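Local coordinates for cupin type-2 domain-containing protein (Klebsiella pneumoniae subsp. pneumoniae MGH 78578, PDB 3H8U) that is of unknown function but has the double-stranded beta-helix fold of the cupins and probably binds a metal ion, at residues E70-G76 against V96-S102; G60-V66 against D87-P93; S39-H45 against F107-V113. One frame throughout, in Å; residues are numbered along the deposited sequence. Where two conformers were deposited one is given.

Interaction 1: E70-G76 against V96-S102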
loop_
_atom_site.group_PDB
_atom_site.type_symbol
_atom_site.label_atom_id
_atom_site.label_comp_id
_atom_site.label_asym_id
_atom_site.label_seq_id
_atom_site.Cartn_x
_atom_site.Cartn_y
_atom_site.Cartn_z
ATOM N N GLU A 70 -13.157 -8.659 -4.695
ATOM C CA GLU A 70 -13.733 -8.838 -3.379
ATOM C C GLU A 70 -13.197 -10.158 -2.779
ATOM O O GLU A 70 -12.943 -11.120 -3.523
ATOM C CB GLU A 70 -15.253 -8.886 -3.495
ATOM C CG GLU A 70 -15.923 -7.564 -3.919
ATOM C CD GLU A 70 -17.438 -7.570 -3.763
ATOM O OE1 GLU A 70 -17.983 -8.374 -2.976
ATOM O OE2 GLU A 70 -18.091 -6.740 -4.419
ATOM N N ALA A 71 -13.059 -10.213 -1.455
ATOM C CA ALA A 71 -12.603 -11.410 -0.772
ATOM C C ALA A 71 -13.211 -11.516 0.613
ATOM O O ALA A 71 -13.673 -10.523 1.182
ATOM C CB ALA A 71 -11.082 -11.427 -0.659
ATOM N N GLU A 72 -13.214 -12.745 1.116
ATOM C CA GLU A 72 -13.459 -13.038 2.518
ATOM C C GLU A 72 -12.120 -12.969 3.207
ATOM O O GLU A 72 -11.265 -13.774 2.911
ATOM C CB GLU A 72 -13.872 -14.470 2.702
ATOM C CG GLU A 72 -15.173 -14.910 2.222
ATOM C CD GLU A 72 -15.290 -16.456 2.367
ATOM O OE1 GLU A 72 -14.483 -17.145 3.101
ATOM O OE2 GLU A 72 -16.180 -16.979 1.711
ATOM N N TYR A 73 -11.953 -12.031 4.130
ATOM C CA TYR A 73 -10.692 -11.862 4.847
ATOM C C TYR A 73 -10.796 -12.688 6.129
ATOM O O TYR A 73 -11.670 -12.441 6.939
ATOM C CB TYR A 73 -10.521 -10.378 5.167
ATOM C CG TYR A 73 -9.221 -10.014 5.830
ATOM C CD1 TYR A 73 -8.015 -10.127 5.156
ATOM C CD2 TYR A 73 -9.200 -9.521 7.149
ATOM C CE1 TYR A 73 -6.796 -9.724 5.769
ATOM C CE2 TYR A 73 -8.012 -9.145 7.742
ATOM C CZ TYR A 73 -6.822 -9.245 7.064
ATOM O OH TYR A 73 -5.649 -8.866 7.712
ATOM N N HIS A 74 -9.987 -13.735 6.249
ATOM C CA HIS A 74 -9.962 -14.565 7.465
ATOM C C HIS A 74 -9.086 -13.926 8.540
ATOM O O HIS A 74 -7.931 -13.613 8.298
ATOM C CB HIS A 74 -9.411 -15.961 7.162
ATOM C CG HIS A 74 -9.460 -16.906 8.338
ATOM N ND1 HIS A 74 -8.459 -17.822 8.594
ATOM C CD2 HIS A 74 -10.382 -17.073 9.325
ATOM C CE1 HIS A 74 -8.766 -18.514 9.676
ATOM N NE2 HIS A 74 -9.911 -18.058 10.154
ATOM N N GLN A 75 -9.645 -13.770 9.735
ATOM C CA GLN A 75 -8.973 -13.085 10.852
ATOM C C GLN A 75 -8.515 -14.073 11.923
ATOM O O GLN A 75 -8.112 -13.644 13.008
ATOM C CB GLN A 75 -9.925 -12.038 11.472
ATOM C CG GLN A 75 -10.406 -10.979 10.438
ATOM C CD GLN A 75 -11.013 -9.725 11.046
ATOM O OE1 GLN A 75 -11.198 -9.632 12.271
ATOM N NE2 GLN A 75 -11.350 -8.769 10.202
ATOM N N GLY A 76 -8.562 -15.374 11.610
ATOM C CA GLY A 76 -8.257 -16.432 12.565
ATOM C C GLY A 76 -9.541 -16.982 13.190
ATOM O O GLY A 76 -10.543 -16.268 13.271
ATOM N N VAL A 96 -3.669 -13.528 13.019
ATOM C CA VAL A 96 -3.854 -14.427 11.891
ATOM C C VAL A 96 -4.568 -13.705 10.751
ATOM O O VAL A 96 -5.532 -12.944 10.981
ATOM C CB VAL A 96 -4.669 -15.692 12.284
ATOM C CG1 VAL A 96 -4.873 -16.601 11.063
ATOM C CG2 VAL A 96 -3.962 -16.472 13.366
ATOM N N HIS A 97 -4.088 -13.908 9.526
ATOM C CA HIS A 97 -4.748 -13.349 8.351
ATOM C C HIS A 97 -4.522 -14.216 7.104
ATOM O O HIS A 97 -3.444 -14.802 6.893
ATOM C CB HIS A 97 -4.296 -11.894 8.087
ATOM C CG HIS A 97 -2.836 -11.742 7.795
ATOM N ND1 HIS A 97 -1.853 -12.117 8.697
ATOM C CD2 HIS A 97 -2.187 -11.197 6.734
ATOM C CE1 HIS A 97 -0.666 -11.847 8.170
ATOM N NE2 HIS A 97 -0.846 -11.297 6.983
ATOM N N GLY A 98 -5.563 -14.277 6.300
ATOM C CA GLY A 98 -5.602 -15.035 5.051
ATOM C C GLY A 98 -6.815 -14.543 4.270
ATOM O O GLY A 98 -7.571 -13.683 4.764
ATOM N N ALA A 99 -7.040 -15.073 3.066
ATOM C CA ALA A 99 -8.232 -14.662 2.317
ATOM C C ALA A 99 -8.692 -15.700 1.306
ATOM O O ALA A 99 -7.918 -16.564 0.932
ATOM C CB ALA A 99 -7.992 -13.318 1.651
HETATM N N MSE A 100 -9.969 -15.628 0.913
HETATM C CA MSE A 100 -10.481 -16.364 -0.239
HETATM C C MSE A 100 -11.189 -15.371 -1.162
HETATM O O MSE A 100 -12.022 -14.582 -0.674
HETATM C CB MSE A 100 -11.459 -17.480 0.176
HETATM C CG MSE A 100 -11.646 -18.501 -0.996
HETATM SE SE MSE A 100 -13.339 -19.264 -1.075
HETATM C CE MSE A 100 -14.260 -17.620 -1.178
ATOM N N ASN A 101 -10.858 -15.411 -2.463
ATOM C CA ASN A 101 -11.554 -14.603 -3.486
ATOM C C ASN A 101 -12.985 -15.149 -3.634
ATOM O O ASN A 101 -13.191 -16.235 -4.197
ATOM C CB ASN A 101 -10.825 -14.618 -4.834
ATOM C CG ASN A 101 -11.521 -13.787 -5.862
ATOM O OD1 ASN A 101 -12.618 -13.321 -5.596
ATOM N ND2 ASN A 101 -10.898 -13.564 -7.027
ATOM N N SER A 102 -13.964 -14.380 -3.144
ATOM C CA SER A 102 -15.380 -14.743 -3.213
ATOM C C SER A 102 -16.052 -14.307 -4.532
ATOM O O SER A 102 -17.205 -14.678 -4.800
ATOM C CB SER A 102 -16.135 -14.152 -2.013
ATOM O OG SER A 102 -15.785 -12.786 -1.836
HETATM O O HOH W 1 -13.580 -10.789 -6.444
HETATM O O HOH W 2 -17.652 -11.540 -3.218
HETATM O O HOH W 3 -5.827 -13.580 14.833
#
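The Y73 ring lies aslant against the opposite strand, its OH 3.3 Å from H97 CB and its CD1 3.6 Å from G98 O, while the amide NE2 of Q75 sits in the ring plane at its edge. H74 has G76 N over one face of its ring, offset toward the rim. Strands 70-74 and 97-101 are antiparallel neighbours in one of the two sheets of the cupin double-stranded beta-helix. Two hydrogen-bonded pairs, E72 with M100 and H74 with G98, join them, each with N-H to O bonds in both directions. The E72 N to M100 O bond is 2.8 Å long. Between those pairs the CA of A99 adds a C-H contact to E72 O.

One face carries E72, H74 and selenomethionine M100. E72 and M100 lie side by side, and E72 OE2 comes 3.5 Å from the methyl CE of M100, whose chain is bent at chi2 and chi3. H74 ND1 bonds S54. The other face, with A71, Y73 and A99, looks into the barrel. With CG anti to the backbone N (chi1 -176°), Y73 sends its ring along this face to H97, and W64 meets the ring edge-to-face. H97 NE2 hydrogen-bonds D62 OD2 and ND1 bonds Q95 O; its ring meets those of H55 and H57, where many cupins hold a metal. R13 of the second subunit hydrogen-bonds V96 O. At the G76 and V96 end, V96 CB packs on G76 CA at 3.7 Å, and a water donates to Q75 O at 2.9 Å and accepts from V96 N at 2.8 Å.

Interaction 2: G60-V66 against D87-P93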
loop_
_atom_site.group_PDB
_atom_site.type_symbol
_atom_site.label_atom_id
_atom_site.label_comp_id
_atom_site.label_asym_id
_atom_site.label_seq_id
_atom_site.Cartn_x
_atom_site.Cartn_y
_atom_site.Cartn_z
ATOM N N GLY A 60 5.816 -8.697 12.721
ATOM C CA GLY A 60 5.606 -7.780 11.605
ATOM C C GLY A 60 4.152 -7.480 11.412
ATOM O O GLY A 60 3.291 -8.252 11.869
ATOM N N GLN A 61 3.890 -6.334 10.797
ATOM C CA GLN A 61 2.570 -5.914 10.364
ATOM C C GLN A 61 2.451 -6.110 8.861
ATOM O O GLN A 61 3.394 -5.806 8.101
ATOM C CB GLN A 61 2.348 -4.439 10.714
ATOM C CG GLN A 61 1.009 -3.896 10.218
ATOM C CD GLN A 61 0.771 -2.527 10.692
ATOM O OE1 GLN A 61 1.111 -2.195 11.855
ATOM N NE2 GLN A 61 0.093 -1.722 9.869
ATOM N N ASP A 62 1.302 -6.635 8.434
ATOM C CA ASP A 62 0.998 -6.813 7.037
ATOM C C ASP A 62 -0.214 -5.952 6.672
ATOM O O ASP A 62 -1.336 -6.174 7.144
ATOM C CB ASP A 62 0.714 -8.285 6.740
ATOM C CG ASP A 62 0.640 -8.593 5.253
ATOM O OD1 ASP A 62 0.815 -7.667 4.405
ATOM O OD2 ASP A 62 0.406 -9.803 4.944
ATOM N N THR A 63 0.047 -4.950 5.856
ATOM C CA THR A 63 -0.961 -4.011 5.406
ATOM C C THR A 63 -1.285 -4.309 3.941
ATOM O O THR A 63 -0.400 -4.243 3.076
ATOM C CB THR A 63 -0.491 -2.530 5.546
ATOM O OG1 THR A 63 -0.120 -2.278 6.908
ATOM C CG2 THR A 63 -1.654 -1.594 5.171
ATOM N N TRP A 64 -2.549 -4.649 3.674
ATOM C CA TRP A 64 -3.006 -4.901 2.328
ATOM C C TRP A 64 -3.828 -3.761 1.782
ATOM O O TRP A 64 -4.720 -3.252 2.448
ATOM C CB TRP A 64 -3.903 -6.137 2.249
ATOM C CG TRP A 64 -3.339 -7.434 2.658
ATOM C CD1 TRP A 64 -2.077 -7.705 3.085
ATOM C CD2 TRP A 64 -4.025 -8.691 2.615
ATOM N NE1 TRP A 64 -1.939 -9.045 3.308
ATOM C CE2 TRP A 64 -3.121 -9.674 3.047
ATOM C CE3 TRP A 64 -5.321 -9.078 2.234
ATOM C CZ2 TRP A 64 -3.453 -11.021 3.119
ATOM C CZ3 TRP A 64 -5.657 -10.425 2.305
ATOM C CH2 TRP A 64 -4.730 -11.383 2.741
ATOM N N THR A 65 -3.548 -3.372 0.533
ATOM C CA THR A 65 -4.394 -2.399 -0.152
ATOM C C THR A 65 -5.018 -3.082 -1.374
ATOM O O THR A 65 -4.325 -3.538 -2.274
ATOM C CB THR A 65 -3.589 -1.121 -0.541
ATOM O OG1 THR A 65 -3.190 -0.423 0.640
ATOM C CG2 THR A 65 -4.449 -0.210 -1.382
ATOM N N VAL A 66 -6.346 -3.148 -1.399
ATOM C CA VAL A 66 -7.029 -3.901 -2.420
ATOM C C VAL A 66 -7.231 -3.057 -3.698
ATOM O O VAL A 66 -7.874 -1.980 -3.672
ATOM C CB VAL A 66 -8.372 -4.485 -1.892
ATOM C CG1 VAL A 66 -8.979 -5.343 -2.964
ATOM C CG2 VAL A 66 -8.151 -5.324 -0.604
ATOM N N ASP A 87 -10.411 -1.057 -0.182
ATOM C CA ASP A 87 -10.268 -1.335 1.236
ATOM C C ASP A 87 -8.800 -1.585 1.589
ATOM O O ASP A 87 -7.994 -1.997 0.750
ATOM C CB ASP A 87 -11.064 -2.595 1.648
ATOM C CG ASP A 87 -12.542 -2.376 1.745
ATOM O OD1 ASP A 87 -13.010 -1.214 1.746
ATOM O OD2 ASP A 87 -13.258 -3.418 1.850
ATOM N N ILE A 88 -8.479 -1.359 2.862
ATOM C CA ILE A 88 -7.200 -1.675 3.469
ATOM C C ILE A 88 -7.467 -2.788 4.504
ATOM O O ILE A 88 -8.405 -2.689 5.282
ATOM C CB ILE A 88 -6.625 -0.424 4.195
ATOM C CG1 ILE A 88 -6.471 0.722 3.202
ATOM C CG2 ILE A 88 -5.339 -0.745 4.936
ATOM C CD1 ILE A 88 -6.295 2.085 3.819
ATOM N N ALA A 89 -6.641 -3.836 4.531
ATOM C CA ALA A 89 -6.714 -4.855 5.591
ATOM C C ALA A 89 -5.389 -4.865 6.350
ATOM O O ALA A 89 -4.327 -4.756 5.727
ATOM C CB ALA A 89 -7.001 -6.241 5.015
ATOM N N ILE A 90 -5.453 -4.859 7.684
ATOM C CA ILE A 90 -4.220 -4.810 8.466
ATOM C C ILE A 90 -4.180 -5.988 9.410
ATOM O O ILE A 90 -5.127 -6.199 10.220
ATOM C CB ILE A 90 -4.029 -3.463 9.217
ATOM C CG1 ILE A 90 -3.895 -2.288 8.239
ATOM C CG2 ILE A 90 -2.775 -3.539 10.181
ATOM C CD1 ILE A 90 -4.080 -0.901 8.912
ATOM N N ALA A 91 -3.070 -6.730 9.369
ATOM C CA ALA A 91 -2.750 -7.694 10.429
ATOM C C ALA A 91 -1.587 -7.109 11.210
ATOM O O ALA A 91 -0.499 -6.884 10.637
ATOM C CB ALA A 91 -2.372 -9.046 9.850
ATOM N N LYS A 92 -1.808 -6.860 12.500
ATOM C CA LYS A 92 -0.707 -6.524 13.416
ATOM C C LYS A 92 0.052 -7.790 13.771
ATOM O O LYS A 92 -0.445 -8.887 13.523
ATOM C CB LYS A 92 -1.236 -5.862 14.667
ATOM C CG LYS A 92 -1.859 -4.530 14.382
ATOM C CD LYS A 92 -2.306 -3.834 15.642
ATOM C CE LYS A 92 -3.745 -4.013 15.907
ATOM N NZ LYS A 92 -4.165 -3.172 17.096
ATOM N N PRO A 93 1.244 -7.645 14.369
ATOM C CA PRO A 93 1.960 -8.830 14.803
ATOM C C PRO A 93 1.099 -9.780 15.667
ATOM O O PRO A 93 0.386 -9.342 16.562
ATOM C CB PRO A 93 3.151 -8.238 15.569
ATOM C CG PRO A 93 3.389 -6.947 14.949
ATOM C CD PRO A 93 2.019 -6.416 14.621
HETATM O O HOH W 4 1.135 -9.430 10.147
#
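Five backbone hydrogen bonds tie D62, W64 and V66 to A91, A89 and D87, an antiparallel strand pair in a sheet of the cupin double-stranded beta-helix. The D62/A91 and W64/A89 pairs are bonded both ways, and V66 N closes the row on D87 O. W64 N to A89 O, at 2.7 Å, is nearly straight. Between these rungs, C-H groups also point at carbonyls, I88 CA to W64 O at 3.1 Å among them.

Packing contacts line the face of T63, I88 and I90. The methyl CG2 of T63 lies alongside both isoleucines, 3.8 Å from I88 CG2 and 3.9 Å from I90 CG1. Two van der Waals contacts involve polar atoms: Q61 slants across I90, bringing NE2 3.4 Å from I90 CG2, and at the G60 and P93 end the P93 ring packs its CG against G60 O. G60 N is buried without a partner.

Two side-chain hydrogen bonds form inside segment 60-66. Q61 NE2 reaches T63 OG1 in its own amide plane, while Q61 OE1 goes to T36 of the second subunit. On the opposite face, W64 NE1 bonds D62 OD2 at 3.0 Å from above the carboxylate plane. OD2 also receives H97, and OD1 bonds S111, so the carboxylate is held at both oxygens.

Strand 61-68 lies between 107-114 and 87-91 in its sheet. W64 stacks on F109, and residues 87-89 pair with a strand of the second subunit, carrying the sheet across the dimer interface.

Interaction 3: S39-H45 against F107-V113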
loop_
_atom_site.group_PDB
_atom_site.type_symbol
_atom_site.label_atom_id
_atom_site.label_comp_id
_atom_site.label_asym_id
_atom_site.label_seq_id
_atom_site.Cartn_x
_atom_site.Cartn_y
_atom_site.Cartn_z
ATOM N N SER A 39 10.650 -2.784 4.533
ATOM C CA SER A 39 9.411 -3.429 4.080
ATOM C C SER A 39 9.690 -4.402 2.936
ATOM O O SER A 39 10.667 -4.279 2.195
ATOM C CB SER A 39 8.391 -2.415 3.528
ATOM O OG SER A 39 7.994 -1.448 4.517
ATOM N N VAL A 40 8.762 -5.328 2.785
ATOM C CA VAL A 40 8.668 -6.150 1.587
ATOM C C VAL A 40 7.302 -5.848 0.947
ATOM O O VAL A 40 6.270 -5.905 1.621
ATOM C CB VAL A 40 8.836 -7.645 1.930
ATOM C CG1 VAL A 40 8.545 -8.519 0.720
ATOM C CG2 VAL A 40 10.246 -7.933 2.447
ATOM N N VAL A 41 7.311 -5.495 -0.331
ATOM C CA VAL A 41 6.124 -5.085 -1.050
ATOM C C VAL A 41 5.882 -6.170 -2.094
ATOM O O VAL A 41 6.804 -6.487 -2.905
ATOM C CB VAL A 41 6.338 -3.704 -1.744
ATOM C CG1 VAL A 41 5.112 -3.309 -2.588
ATOM C CG2 VAL A 41 6.661 -2.618 -0.720
ATOM N N VAL A 42 4.671 -6.753 -2.052
ATOM C CA VAL A 42 4.281 -7.908 -2.871
ATOM C C VAL A 42 2.917 -7.620 -3.536
ATOM O O VAL A 42 2.045 -6.992 -2.941
ATOM C CB VAL A 42 4.172 -9.209 -1.998
ATOM C CG1 VAL A 42 3.610 -10.388 -2.781
ATOM C CG2 VAL A 42 5.539 -9.547 -1.409
ATOM N N VAL A 43 2.782 -8.041 -4.777
ATOM C CA VAL A 43 1.500 -8.013 -5.487
ATOM C C VAL A 43 0.955 -9.445 -5.490
ATOM O O VAL A 43 1.609 -10.377 -6.002
ATOM C CB VAL A 43 1.661 -7.469 -6.916
ATOM C CG1 VAL A 43 0.418 -7.780 -7.749
ATOM C CG2 VAL A 43 1.924 -5.972 -6.869
ATOM N N TRP A 44 -0.229 -9.603 -4.902
ATOM C CA TRP A 44 -0.933 -10.842 -4.867
ATOM C C TRP A 44 -2.155 -10.823 -5.805
ATOM O O TRP A 44 -2.831 -9.814 -5.927
ATOM C CB TRP A 44 -1.422 -11.124 -3.453
ATOM C CG TRP A 44 -0.350 -11.465 -2.497
ATOM C CD1 TRP A 44 0.206 -10.629 -1.577
ATOM C CD2 TRP A 44 0.303 -12.722 -2.354
ATOM N NE1 TRP A 44 1.153 -11.291 -0.857
ATOM C CE2 TRP A 44 1.240 -12.583 -1.304
ATOM C CE3 TRP A 44 0.187 -13.948 -2.990
ATOM C CZ2 TRP A 44 2.050 -13.635 -0.881
ATOM C CZ3 TRP A 44 1.006 -15.008 -2.575
ATOM C CH2 TRP A 44 1.915 -14.841 -1.528
ATOM N N HIS A 45 -2.408 -11.974 -6.413
ATOM C CA HIS A 45 -3.545 -12.182 -7.315
ATOM C C HIS A 45 -4.190 -13.520 -6.968
ATOM O O HIS A 45 -3.514 -14.527 -6.862
ATOM C CB HIS A 45 -3.059 -12.173 -8.775
ATOM C CG HIS A 45 -4.114 -12.532 -9.787
ATOM N ND1 HIS A 45 -4.645 -13.802 -9.919
ATOM C CD2 HIS A 45 -4.715 -11.775 -10.735
ATOM C CE1 HIS A 45 -5.525 -13.803 -10.908
ATOM N NE2 HIS A 45 -5.619 -12.576 -11.384
ATOM N N PHE A 107 -9.080 -11.021 -7.564
ATOM C CA PHE A 107 -8.801 -10.297 -6.327
ATOM C C PHE A 107 -7.318 -9.941 -6.329
ATOM O O PHE A 107 -6.473 -10.835 -6.353
ATOM C CB PHE A 107 -9.182 -11.184 -5.142
ATOM C CG PHE A 107 -8.781 -10.641 -3.797
ATOM C CD1 PHE A 107 -9.228 -9.399 -3.369
ATOM C CD2 PHE A 107 -8.009 -11.401 -2.926
ATOM C CE1 PHE A 107 -8.886 -8.903 -2.094
ATOM C CE2 PHE A 107 -7.676 -10.899 -1.632
ATOM C CZ PHE A 107 -8.110 -9.642 -1.244
ATOM N N ILE A 108 -7.012 -8.637 -6.389
ATOM C CA ILE A 108 -5.634 -8.191 -6.494
ATOM C C ILE A 108 -5.354 -7.156 -5.413
ATOM O O ILE A 108 -6.096 -6.176 -5.257
ATOM C CB ILE A 108 -5.342 -7.618 -7.925
ATOM C CG1 ILE A 108 -5.575 -8.676 -8.997
ATOM C CG2 ILE A 108 -3.910 -7.090 -8.024
ATOM C CD1 ILE A 108 -5.536 -8.165 -10.411
ATOM N N PHE A 109 -4.266 -7.366 -4.684
ATOM C CA PHE A 109 -3.876 -6.442 -3.632
ATOM C C PHE A 109 -2.373 -6.320 -3.518
ATOM O O PHE A 109 -1.625 -7.163 -3.996
ATOM C CB PHE A 109 -4.497 -6.809 -2.271
ATOM C CG PHE A 109 -4.030 -8.095 -1.709
ATOM C CD1 PHE A 109 -4.607 -9.295 -2.123
ATOM C CD2 PHE A 109 -3.037 -8.132 -0.755
ATOM C CE1 PHE A 109 -4.203 -10.496 -1.593
ATOM C CE2 PHE A 109 -2.606 -9.347 -0.222
ATOM C CZ PHE A 109 -3.218 -10.531 -0.629
ATOM N N VAL A 110 -1.985 -5.213 -2.906
ATOM C CA VAL A 110 -0.611 -4.902 -2.630
ATOM C C VAL A 110 -0.453 -5.108 -1.134
ATOM O O VAL A 110 -1.115 -4.450 -0.332
ATOM C CB VAL A 110 -0.280 -3.459 -3.002
ATOM C CG1 VAL A 110 1.178 -3.095 -2.512
ATOM C CG2 VAL A 110 -0.448 -3.254 -4.505
ATOM N N SER A 111 0.465 -6.000 -0.790
ATOM C CA SER A 111 0.869 -6.256 0.582
ATOM C C SER A 111 2.191 -5.559 0.937
ATOM O O SER A 111 3.194 -5.732 0.221
ATOM C CB SER A 111 1.055 -7.762 0.781
ATOM O OG SER A 111 1.788 -8.035 1.958
ATOM N N VAL A 112 2.178 -4.820 2.052
ATOM C CA VAL A 112 3.385 -4.238 2.610
ATOM C C VAL A 112 3.599 -4.851 3.996
ATOM O O VAL A 112 2.850 -4.548 4.919
ATOM C CB VAL A 112 3.309 -2.701 2.697
ATOM C CG1 VAL A 112 4.665 -2.111 3.248
ATOM C CG2 VAL A 112 2.944 -2.102 1.331
ATOM N N VAL A 113 4.617 -5.708 4.102
ATOM C CA VAL A 113 5.013 -6.312 5.378
ATOM C C VAL A 113 6.167 -5.528 5.967
ATOM O O VAL A 113 7.148 -5.263 5.259
ATOM C CB VAL A 113 5.415 -7.779 5.179
ATOM C CG1 VAL A 113 6.029 -8.374 6.443
ATOM C CG2 VAL A 113 4.171 -8.590 4.765
HETATM O O HOH W 5 4.538 -8.329 1.551
HETATM O O HOH W 6 2.955 -10.765 1.592
#
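Strands 40-45 and 107-113 run antiparallel, with their axes 4.7 Å apart at closest and their directions 159° from one another. V40/V113, V42/S111 and W44/F109 are hydrogen-bonded pairs, each bonded in both directions, giving an unbroken ladder of six N-H to O bonds. V41/V112 and V43/V110 are the non-hydrogen-bonded pairs between them, and H45/I108 follows W44/F109. This is a central stretch of one sheet of the cupin double-stranded beta-helix.

On the face of the valines V41, V43, V110 and V112, branches meet methyl to methyl: V41 CG1 touches V110 CG1 at 3.9 Å. Further along, H45 lays its CD2 against I108 CG1 at 3.7 Å. Helix 17-20 packs on V43 and V110, and V112 meets V112 of the second subunit.

The other face carries V40, V42, S111 and V113, with the aromatic pair W44 and F109 at one end. F109 has its CG between the backbone N and carbonyl carbon (chi1 65°), which brings its ring beneath the CB of W44. That methylene makes a CH-pi contact, 3.6 Å from the ring centroid. The indole itself is slid aside: the planes are only 21° apart, but the rings barely overlap, and W44 CD1 comes 3.4 Å from F109 CE2. S111 CB is at the indole edge.

One water accepts from W44 NE1 at 3.1 Å and donates to S111 OG; another donates to both V40 O and S111 OG. With OG accepting from both, its own proton probably goes to D62 OD1, so a buried carboxylate is tied through the serine to two bound waters.

Overall arrangement
The three contacts are antiparallel strand pairings of one cupin double-stranded beta-helix. Interactions 2 and 3, with centres about 9 Å apart, share a sheet in which strands 61-68 and 107-114 are neighbours; T65 N hydrogen-bonds V110 O across the join. Interaction 1 belongs to the facing sheet, about 12 Å from interaction 2 and 14 Å from interaction 3, centre to centre. Along the chain, 39-45 comes first and 107-113 last, enclosing the other two, whose segments alternate: 60-66, 70-76, 87-93, 96-102. F107 packing on A71 and A99, and Y73 on A89, join the two faces of the barrel. All three contacts touch the second subunit, into which the sheet of interaction 2 runs on.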